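Local coordinates for RagB/SusD family nutrient uptake outer membrane protein (Bacteroides thetaiotaomicron, PDB 7KV2) that probably binds beta-glucans at the outer membrane, as a SusD-family surface glycan-binding protein that serves nutrient uptake, at residues W59-F64 and G295-P300; E276-D281 and N397-I402; R286-P291 and S391-W396. All coordinates share one frame; numbering follows the deposited sequence.

Contact 1 of 3, residues W59-F64 and G295-P300; sequences WPDWAF and GGTALP
D61 OD2 is gripped by two donors from the facing segment at once, the T297 hydroxyl and the A298 backbone N-H. OG1 of T297 comes within 2.8 Å of OD2 of D61 and gives it its proton, arriving from above the carboxylate plane, 51° out of it. The A298 N-H reaches the same oxygen almost in line with its C-O bond, with A298 N 2.9 Å from D61 OD2. A third grip comes from R286, whose NH1 makes a salt bridge to this oxygen, so the carboxylate is probably held as an anion. The other oxygen, OD1, has a weak hydrogen bond to the hydroxyl of Y279. T297 OG1 sits anti to its own backbone N (chi1 175°), and from there it also accepts the N-H of L299, with L299 N 3.0 Å from T297 OG1. That is a capping bond at the approach to helix 299-303, so one hydroxyl gives to the carboxylate and takes from the L299 N-H, where the chain turns toward helix 299-303. D61 itself rides on a type I beta turn from W59 to W62, closed by W62 N to W59 O at 2.9 Å, in the loop between helices 43-53 and 70-75. The contact thus joins a loop of the N-terminal, TPR-like sequence family to the SusD family region far along the chain. Beside the polar group, W62 CB packs on A298 CB at 4.3 Å. The indole beyond it leads away to stack with Y67 and to lean on P291 and L394. The D61 carbonyl fares less well than the carboxylate: D61 O is buried with no polar partner in the model, and A298 CB lies 4.0 Å from it.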
loop_
_atom_site.group_PDB
_atom_site.type_symbol
_atom_site.label_atom_id
_atom_site.label_comp_id
_atom_site.label_asym_id
_atom_site.label_seq_id
_atom_site.Cartn_x
_atom_site.Cartn_y
_atom_site.Cartn_z
ATOM N N TRP A 59 -5.732 9.965 2.416
ATOM C CA TRP A 59 -5.084 10.995 3.271
ATOM C C TRP A 59 -3.598 10.778 3.566
ATOM O O TRP A 59 -2.893 11.780 3.608
ATOM C CB TRP A 59 -5.845 11.079 4.610
ATOM C CG TRP A 59 -7.187 11.732 4.489
ATOM C CD1 TRP A 59 -7.813 12.168 3.360
ATOM C CD2 TRP A 59 -8.103 11.985 5.582
ATOM N NE1 TRP A 59 -9.049 12.677 3.674
ATOM C CE2 TRP A 59 -9.258 12.571 5.026
ATOM C CE3 TRP A 59 -8.050 11.768 6.961
ATOM C CZ2 TRP A 59 -10.350 12.961 5.809
ATOM C CZ3 TRP A 59 -9.117 12.170 7.739
ATOM C CH2 TRP A 59 -10.246 12.760 7.167
ATOM N N PRO A 60 -3.120 9.565 3.958
ATOM C CA PRO A 60 -1.871 9.439 4.703
ATOM C C PRO A 60 -0.598 9.906 3.999
ATOM O O PRO A 60 0.353 10.319 4.673
ATOM C CB PRO A 60 -1.718 7.950 5.071
ATOM C CG PRO A 60 -2.813 7.232 4.383
ATOM C CD PRO A 60 -3.788 8.270 3.856
ATOM N N ASP A 61 -0.621 9.969 2.669
ATOM C CA ASP A 61 0.525 10.508 1.901
ATOM C C ASP A 61 0.757 12.003 2.233
ATOM O O ASP A 61 1.915 12.487 2.105
ATOM C CB ASP A 61 0.314 10.246 0.406
ATOM C CG ASP A 61 -0.901 10.950 -0.173
ATOM O OD1 ASP A 61 -2.024 10.813 0.398
ATOM O OD2 ASP A 61 -0.730 11.569 -1.245
ATOM N N TRP A 62 -0.270 12.727 2.689
ATOM C CA TRP A 62 -0.107 14.127 3.161
ATOM C C TRP A 62 -1.317 14.513 4.012
ATOM O O TRP A 62 -2.387 14.854 3.451
ATOM C CB TRP A 62 0.122 15.089 1.999
ATOM C CG TRP A 62 0.090 16.544 2.349
ATOM C CD1 TRP A 62 -0.759 17.471 1.821
ATOM C CD2 TRP A 62 0.867 17.236 3.344
ATOM N NE1 TRP A 62 -0.548 18.693 2.387
ATOM C CE2 TRP A 62 0.463 18.590 3.304
ATOM C CE3 TRP A 62 1.873 16.857 4.243
ATOM C CZ2 TRP A 62 0.999 19.557 4.154
ATOM C CZ3 TRP A 62 2.411 17.806 5.081
ATOM C CH2 TRP A 62 1.960 19.135 5.050
ATOM N N ALA A 63 -1.156 14.444 5.339
ATOM C CA ALA A 63 -2.254 14.705 6.284
ATOM C C ALA A 63 -1.669 14.976 7.677
ATOM O O ALA A 63 -0.616 14.378 8.033
ATOM C CB ALA A 63 -3.195 13.518 6.299
ATOM N N PHE A 64 -2.340 15.832 8.454
ATOM C CA PHE A 64 -1.940 16.070 9.871
ATOM C C PHE A 64 -0.479 16.506 9.905
ATOM O O PHE A 64 0.252 16.029 10.790
ATOM C CB PHE A 64 -2.182 14.805 10.703
ATOM C CG PHE A 64 -3.617 14.340 10.677
ATOM C CD1 PHE A 64 -4.610 15.062 11.345
ATOM C CD2 PHE A 64 -3.995 13.210 9.957
ATOM C CE1 PHE A 64 -5.944 14.680 11.266
ATOM C CE2 PHE A 64 -5.325 12.806 9.916
ATOM C CZ PHE A 64 -6.299 13.539 10.573
ATOM N N GLY A 295 -8.245 15.074 -4.091
ATOM C CA GLY A 295 -7.396 15.657 -5.142
ATOM C C GLY A 295 -6.393 14.621 -5.595
ATOM O O GLY A 295 -6.798 13.405 -5.703
ATOM N N GLY A 296 -5.154 15.061 -5.825
ATOM C CA GLY A 296 -4.033 14.183 -6.186
ATOM C C GLY A 296 -3.253 13.655 -5.000
ATOM O O GLY A 296 -3.678 13.812 -3.852
ATOM N N THR A 297 -2.170 12.946 -5.303
ATOM C CA THR A 297 -1.265 12.338 -4.315
ATOM C C THR A 297 0.036 13.112 -4.311
ATOM O O THR A 297 0.460 13.615 -5.342
ATOM C CB THR A 297 -1.041 10.837 -4.587
ATOM O OG1 THR A 297 -0.085 10.357 -3.672
ATOM C CG2 THR A 297 -0.540 10.518 -5.971
ATOM N N ALA A 298 0.687 13.144 -3.168
ATOM C CA ALA A 298 2.033 13.706 -3.014
ATOM C C ALA A 298 3.088 12.678 -3.406
ATOM O O ALA A 298 4.260 13.072 -3.496
ATOM C CB ALA A 298 2.231 14.097 -1.557
ATOM N N LEU A 299 2.722 11.396 -3.561
ATOM C CA LEU A 299 3.749 10.297 -3.600
ATOM C C LEU A 299 4.814 10.587 -4.659
ATOM O O LEU A 299 6.009 10.506 -4.350
ATOM C CB LEU A 299 3.089 8.924 -3.726
ATOM C CG LEU A 299 4.036 7.748 -3.924
ATOM C CD1 LEU A 299 4.982 7.584 -2.753
ATOM C CD2 LEU A 299 3.321 6.439 -4.171
ATOM N N PRO A 300 4.459 10.914 -5.924
ATOM C CA PRO A 300 5.472 11.152 -6.961
ATOM C C PRO A 300 6.419 12.299 -6.600
ATOM O O PRO A 300 7.567 12.208 -6.926
ATOM C CB PRO A 300 4.651 11.395 -8.227
ATOM C CG PRO A 300 3.367 10.659 -7.961
ATOM C CD PRO A 300 3.108 10.926 -6.495
#

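Contact 2 of 3, residues E276-D281 and N397-I402; sequences EINYKD and NNNLRI
I277 and L400 form a hydrogen-bonded pair in a two-stranded antiparallel sheet, strand 273-277 against strand 400-404, within the SusD family region. I277 N donates to L400 O at 2.9 Å, and L400 N returns a bond to I277 O at 3.0 Å. Toward Y279 the regular pattern stops, and the N399 side-chain amide takes over. Its OD1 accepts the Y279 N-H at 2.9 Å from Y279 N, nearly straight at 178°, though the donor stands above the carbonyl plane of the amide. Its ND2 donates to E276 OE1 at 2.9 Å, on the anti side of the carboxylate, whose plane is turned 80° from the amide. Both ends of N399 are therefore used, which fixes the amide's rotation. E276 OE2 looks elsewhere, to S273 OG and to the W269 backbone N-H.

R401 lies alongside E276, pointing the same way, without a salt bridge: E276 OE1 sits over one face of the guanidinium, 4.1 Å from R401 NE, and no N-H points at it. The charges probably still favour each other. R401 NH1 donates to N399 O at 2.8 Å, in the guanidinium plane, while NH2 goes to I262 O. A water accepts from R401 NE and lies next to E276 OE2. On the face of the sheet that carries I277 and L400, the Y279 ring lies beside L400, and I277 CD1 touches I402 CD1 at 3.8 Å.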
loop_
_atom_site.group_PDB
_atom_site.type_symbol
_atom_site.label_atom_id
_atom_site.label_comp_id
_atom_site.label_asym_id
_atom_site.label_seq_id
_atom_site.Cartn_x
_atom_site.Cartn_y
_atom_site.Cartn_z
ATOM N N GLU A 276 -7.790 -0.176 -5.760
ATOM C CA GLU A 276 -6.910 1.035 -5.799
ATOM C C GLU A 276 -7.517 2.094 -4.895
ATOM O O GLU A 276 -8.732 2.086 -4.665
ATOM C CB GLU A 276 -6.727 1.590 -7.206
ATOM C CG GLU A 276 -6.489 0.509 -8.230
ATOM C CD GLU A 276 -6.126 1.011 -9.624
ATOM O OE1 GLU A 276 -5.991 2.241 -9.819
ATOM O OE2 GLU A 276 -5.964 0.155 -10.499
ATOM N N ILE A 277 -6.654 2.985 -4.427
ATOM C CA ILE A 277 -7.065 4.259 -3.832
ATOM C C ILE A 277 -6.981 5.311 -4.925
ATOM O O ILE A 277 -5.889 5.514 -5.494
ATOM C CB ILE A 277 -6.198 4.562 -2.606
ATOM C CG1 ILE A 277 -6.447 3.482 -1.548
ATOM C CG2 ILE A 277 -6.505 5.978 -2.125
ATOM C CD1 ILE A 277 -5.566 3.599 -0.325
ATOM N N ASN A 278 -8.112 5.954 -5.196
ATOM C CA ASN A 278 -8.265 6.925 -6.316
ATOM C C ASN A 278 -7.584 8.231 -5.966
ATOM O O ASN A 278 -7.841 8.754 -4.870
ATOM C CB ASN A 278 -9.729 7.209 -6.613
ATOM C CG ASN A 278 -10.417 6.006 -7.208
ATOM O OD1 ASN A 278 -9.760 5.182 -7.813
ATOM N ND2 ASN A 278 -11.704 5.850 -6.943
ATOM N N TYR A 279 -6.824 8.749 -6.913
ATOM C CA TYR A 279 -6.263 10.119 -6.923
ATOM C C TYR A 279 -6.495 10.726 -8.289
ATOM O O TYR A 279 -6.496 9.933 -9.242
ATOM C CB TYR A 279 -4.772 10.041 -6.616
ATOM C CG TYR A 279 -4.447 9.692 -5.187
ATOM C CD1 TYR A 279 -4.689 10.611 -4.179
ATOM C CD2 TYR A 279 -3.858 8.481 -4.838
ATOM C CE1 TYR A 279 -4.294 10.366 -2.881
ATOM C CE2 TYR A 279 -3.510 8.189 -3.524
ATOM C CZ TYR A 279 -3.723 9.149 -2.550
ATOM O OH TYR A 279 -3.355 8.928 -1.263
ATOM N N LYS A 280 -6.711 12.048 -8.381
ATOM C CA LYS A 280 -6.910 12.703 -9.711
ATOM C C LYS A 280 -6.123 14.021 -9.791
ATOM O O LYS A 280 -5.951 14.676 -8.759
ATOM C CB LYS A 280 -8.411 12.932 -9.925
ATOM C CG LYS A 280 -8.991 13.940 -8.954
ATOM C CD LYS A 280 -10.304 14.574 -9.355
ATOM C CE LYS A 280 -10.501 15.923 -8.686
ATOM N NZ LYS A 280 -11.917 16.337 -8.738
ATOM N N ASP A 281 -5.708 14.422 -10.991
ATOM C CA ASP A 281 -5.188 15.805 -11.201
ATOM C C ASP A 281 -6.286 16.712 -11.788
ATOM O O ASP A 281 -6.099 17.913 -11.698
ATOM C CB ASP A 281 -3.945 15.851 -12.088
ATOM C CG ASP A 281 -4.179 15.514 -13.548
ATOM O OD1 ASP A 281 -4.996 14.600 -13.800
ATOM O OD2 ASP A 281 -3.531 16.167 -14.419
ATOM N N ASN A 397 -1.970 12.441 -10.410
ATOM C CA ASN A 397 -3.162 11.623 -10.712
ATOM C C ASN A 397 -2.879 10.126 -10.431
ATOM O O ASN A 397 -3.834 9.339 -10.531
ATOM C CB ASN A 397 -3.611 11.845 -12.170
ATOM C CG ASN A 397 -2.654 11.320 -13.218
ATOM O OD1 ASN A 397 -1.782 10.489 -12.940
ATOM N ND2 ASN A 397 -2.781 11.806 -14.457
ATOM N N ASN A 398 -1.681 9.725 -10.003
ATOM C CA ASN A 398 -1.365 8.273 -9.849
ATOM C C ASN A 398 -2.223 7.614 -8.770
ATOM O O ASN A 398 -1.977 7.822 -7.539
ATOM C CB ASN A 398 0.105 8.029 -9.497
ATOM C CG ASN A 398 1.067 8.683 -10.450
ATOM O OD1 ASN A 398 1.099 9.922 -10.547
ATOM N ND2 ASN A 398 1.823 7.847 -11.157
ATOM N N ASN A 399 -3.165 6.757 -9.135
ATOM C CA ASN A 399 -3.831 5.937 -8.101
ATOM C C ASN A 399 -2.818 5.046 -7.354
ATOM O O ASN A 399 -1.809 4.602 -7.926
ATOM C CB ASN A 399 -4.893 5.025 -8.720
ATOM C CG ASN A 399 -6.127 5.737 -9.220
ATOM O OD1 ASN A 399 -6.221 6.978 -9.189
ATOM N ND2 ASN A 399 -7.071 4.930 -9.696
ATOM N N LEU A 400 -3.070 4.757 -6.080
ATOM C CA LEU A 400 -2.227 3.811 -5.298
ATOM C C LEU A 400 -2.815 2.422 -5.499
ATOM O O LEU A 400 -3.958 2.182 -5.066
ATOM C CB LEU A 400 -2.143 4.235 -3.821
ATOM C CG LEU A 400 -1.234 3.326 -3.017
ATOM C CD1 LEU A 400 0.215 3.440 -3.479
ATOM C CD2 LEU A 400 -1.369 3.633 -1.523
ATOM N N ARG A 401 -2.079 1.538 -6.195
ATOM C CA ARG A 401 -2.571 0.152 -6.402
ATOM C C ARG A 401 -2.473 -0.612 -5.069
ATOM O O ARG A 401 -1.396 -0.715 -4.510
ATOM C CB ARG A 401 -1.781 -0.522 -7.513
ATOM C CG ARG A 401 -2.226 -0.120 -8.918
ATOM C CD ARG A 401 -1.929 1.341 -9.257
ATOM N NE ARG A 401 -2.028 1.531 -10.715
ATOM C CZ ARG A 401 -1.918 2.705 -11.333
ATOM N NH1 ARG A 401 -1.741 3.821 -10.645
ATOM N NH2 ARG A 401 -2.021 2.751 -12.645
ATOM N N ILE A 402 -3.555 -1.175 -4.573
ATOM C CA ILE A 402 -3.571 -1.923 -3.287
ATOM C C ILE A 402 -3.515 -3.433 -3.562
ATOM O O ILE A 402 -2.548 -4.069 -3.112
ATOM C CB ILE A 402 -4.812 -1.514 -2.451
ATOM C CG1 ILE A 402 -4.873 -0.003 -2.204
ATOM C CG2 ILE A 402 -4.847 -2.304 -1.158
ATOM C CD1 ILE A 402 -3.629 0.557 -1.512
HETATM O O HOH W 1 -3.615 -0.525 -12.052
#

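Contact 3 of 3, residues R286-P291 and S391-W396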
loop_
_atom_site.group_PDB
_atom_site.type_symbol
_atom_site.label_atom_id
_atom_site.label_comp_id
_atom_site.label_asym_id
_atom_site.label_seq_id
_atom_site.Cartn_x
_atom_site.Cartn_y
_atom_site.Cartn_z
ATOM N N ARG A 286 -5.919 19.857 -3.970
ATOM C CA ARG A 286 -5.193 19.480 -2.728
ATOM C C ARG A 286 -4.042 20.493 -2.578
ATOM O O ARG A 286 -3.446 20.901 -3.614
ATOM C CB ARG A 286 -4.726 18.022 -2.752
ATOM C CG ARG A 286 -4.193 17.536 -1.414
ATOM C CD ARG A 286 -3.576 16.155 -1.489
ATOM N NE ARG A 286 -3.514 15.462 -0.192
ATOM C CZ ARG A 286 -3.269 14.156 -0.040
ATOM N NH1 ARG A 286 -3.042 13.405 -1.113
ATOM N NH2 ARG A 286 -3.281 13.604 1.165
ATOM N N ASP A 287 -3.764 20.910 -1.340
ATOM C CA ASP A 287 -2.849 22.047 -1.049
ATOM C C ASP A 287 -2.193 21.835 0.315
ATOM O O ASP A 287 -2.692 20.993 1.107
ATOM C CB ASP A 287 -3.584 23.399 -1.050
ATOM C CG ASP A 287 -2.763 24.553 -1.604
ATOM O OD1 ASP A 287 -1.563 24.355 -1.918
ATOM O OD2 ASP A 287 -3.342 25.648 -1.745
ATOM N N TRP A 288 -1.152 22.630 0.590
ATOM C CA TRP A 288 -0.428 22.617 1.893
ATOM C C TRP A 288 -1.449 22.752 3.020
ATOM O O TRP A 288 -1.391 21.945 3.981
ATOM C CB TRP A 288 0.611 23.743 1.906
ATOM C CG TRP A 288 1.398 23.742 0.634
ATOM C CD1 TRP A 288 1.321 24.645 -0.390
ATOM C CD2 TRP A 288 2.300 22.701 0.205
ATOM N NE1 TRP A 288 2.160 24.267 -1.407
ATOM C CE2 TRP A 288 2.785 23.089 -1.066
ATOM C CE3 TRP A 288 2.788 21.522 0.794
ATOM C CZ2 TRP A 288 3.721 22.318 -1.765
ATOM C CZ3 TRP A 288 3.701 20.756 0.096
ATOM C CH2 TRP A 288 4.166 21.159 -1.158
ATOM N N GLY A 289 -2.363 23.718 2.851
ATOM C CA GLY A 289 -3.425 24.076 3.803
ATOM C C GLY A 289 -4.693 23.243 3.640
ATOM O O GLY A 289 -5.489 23.289 4.582
ATOM N N SER A 290 -4.865 22.496 2.530
ATOM C CA SER A 290 -6.046 21.628 2.245
ATOM C C SER A 290 -5.631 20.183 1.944
ATOM O O SER A 290 -5.892 19.672 0.852
ATOM C CB SER A 290 -6.857 22.202 1.102
ATOM O OG SER A 290 -7.107 23.585 1.306
ATOM N N PRO A 291 -4.987 19.461 2.893
ATOM C CA PRO A 291 -4.511 18.100 2.617
ATOM C C PRO A 291 -5.612 17.035 2.436
ATOM O O PRO A 291 -5.323 15.962 1.933
ATOM C CB PRO A 291 -3.665 17.752 3.863
ATOM C CG PRO A 291 -4.247 18.636 4.969
ATOM C CD PRO A 291 -4.667 19.914 4.261
ATOM N N SER A 391 -1.548 23.366 -5.798
ATOM C CA SER A 391 -0.114 22.989 -5.660
ATOM C C SER A 391 0.170 21.775 -6.548
ATOM O O SER A 391 -0.359 20.683 -6.210
ATOM C CB SER A 391 0.238 22.676 -4.234
ATOM O OG SER A 391 1.261 21.681 -4.184
ATOM N N SER A 392 0.991 21.956 -7.589
ATOM C CA SER A 392 1.421 20.910 -8.555
ATOM C C SER A 392 2.031 19.728 -7.786
ATOM O O SER A 392 1.818 18.551 -8.226
ATOM C CB SER A 392 2.374 21.464 -9.601
ATOM O OG SER A 392 3.668 21.705 -9.054
ATOM N N GLU A 393 2.663 20.010 -6.640
ATOM C CA GLU A 393 3.443 19.017 -5.863
ATOM C C GLU A 393 2.506 18.003 -5.204
ATOM O O GLU A 393 2.951 16.882 -4.924
ATOM C CB GLU A 393 4.303 19.724 -4.804
ATOM C CG GLU A 393 5.274 20.743 -5.389
ATOM C CD GLU A 393 6.419 21.147 -4.473
ATOM O OE1 GLU A 393 6.205 21.185 -3.222
ATOM O OE2 GLU A 393 7.534 21.417 -5.000
ATOM N N LEU A 394 1.267 18.382 -4.892
ATOM C CA LEU A 394 0.352 17.514 -4.117
ATOM C C LEU A 394 -0.743 16.939 -5.014
ATOM O O LEU A 394 -1.649 16.248 -4.459
ATOM C CB LEU A 394 -0.264 18.351 -2.983
ATOM C CG LEU A 394 0.744 18.939 -1.983
ATOM C CD1 LEU A 394 0.062 19.839 -0.952
ATOM C CD2 LEU A 394 1.538 17.860 -1.262
ATOM N N ASN A 395 -0.711 17.187 -6.315
ATOM C CA ASN A 395 -1.891 16.819 -7.146
ATOM C C ASN A 395 -1.524 15.902 -8.297
ATOM O O ASN A 395 -2.044 16.137 -9.393
ATOM C CB ASN A 395 -2.680 18.033 -7.649
ATOM C CG ASN A 395 -3.501 18.592 -6.518
ATOM O OD1 ASN A 395 -4.400 17.910 -6.000
ATOM N ND2 ASN A 395 -3.114 19.782 -6.067
ATOM N N TRP A 396 -0.695 14.884 -8.060
ATOM C CA TRP A 396 -0.444 13.846 -9.095
ATOM C C TRP A 396 -1.682 12.931 -9.204
ATOM O O TRP A 396 -2.321 12.693 -8.212
ATOM C CB TRP A 396 0.806 13.053 -8.734
ATOM C CG TRP A 396 2.017 13.908 -8.771
ATOM C CD1 TRP A 396 2.640 14.504 -7.705
ATOM C CD2 TRP A 396 2.719 14.318 -9.950
ATOM N NE1 TRP A 396 3.702 15.226 -8.162
ATOM C CE2 TRP A 396 3.756 15.164 -9.530
ATOM C CE3 TRP A 396 2.590 14.029 -11.322
ATOM C CZ2 TRP A 396 4.646 15.739 -10.429
ATOM C CZ3 TRP A 396 3.478 14.598 -12.203
ATOM C CH2 TRP A 396 4.487 15.442 -11.766
#
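L394 lays its CD1 methyl over one face of the W288 indole, in a CH-pi contact 3.8 Å from L394 CD1 to the centroid of the six-membered ring and 19° off the ring normal. W288 CG lies anti to its own carbonyl carbon (chi1 -47°), on the backbone N side; the CB of W288 does not point at the facing segment, but the six-membered ring at the far end comes over L394. E393 comes to the rim of the same ring, its carboxylate turned 75° from the indole plane.

Deeper in, the N395 amide faces the R286 backbone. N395 ND2 donates to R286 O at 2.7 Å, while R286 N, 3.2 Å from N395 OD1, donates in the carbonyl plane, on a lone pair. ND2 also reaches S391 O, on the face opposite to the L394 N-H. An alanine in place of N395 would probably leave R286 N and O without these mates and loosen the hold between the two loops. The R286 side chain runs extended past L394 O to G296 O and the D61 carboxylate, which its NH1 meets.

Neither segment has regular structure: this is loop-to-loop packing within the SusD family region, in which a side-chain amide matches the N-H and C=O of one residue much as a neighbouring strand would.

From the N terminus, 59-64 comes first and waits more than two hundred residues for 295-300, so contact 1 closes the longest loop, which spans most of the N-terminal helices. Before it closes, the chain passes 276-281 and 286-291, whose partners come only after 295-300; contact 1 therefore crosses both contact 2 and contact 3. The partners return in reverse order, 391-396 before 397-402, and contact 3 sits within the span of contact 2. Together they tie the loop before helix 70-75 to the two-stranded sheet and to the loops around helix 299-303. R286 joins contacts 1 and 3, and K280 N to G295 O joins contacts 1 and 2.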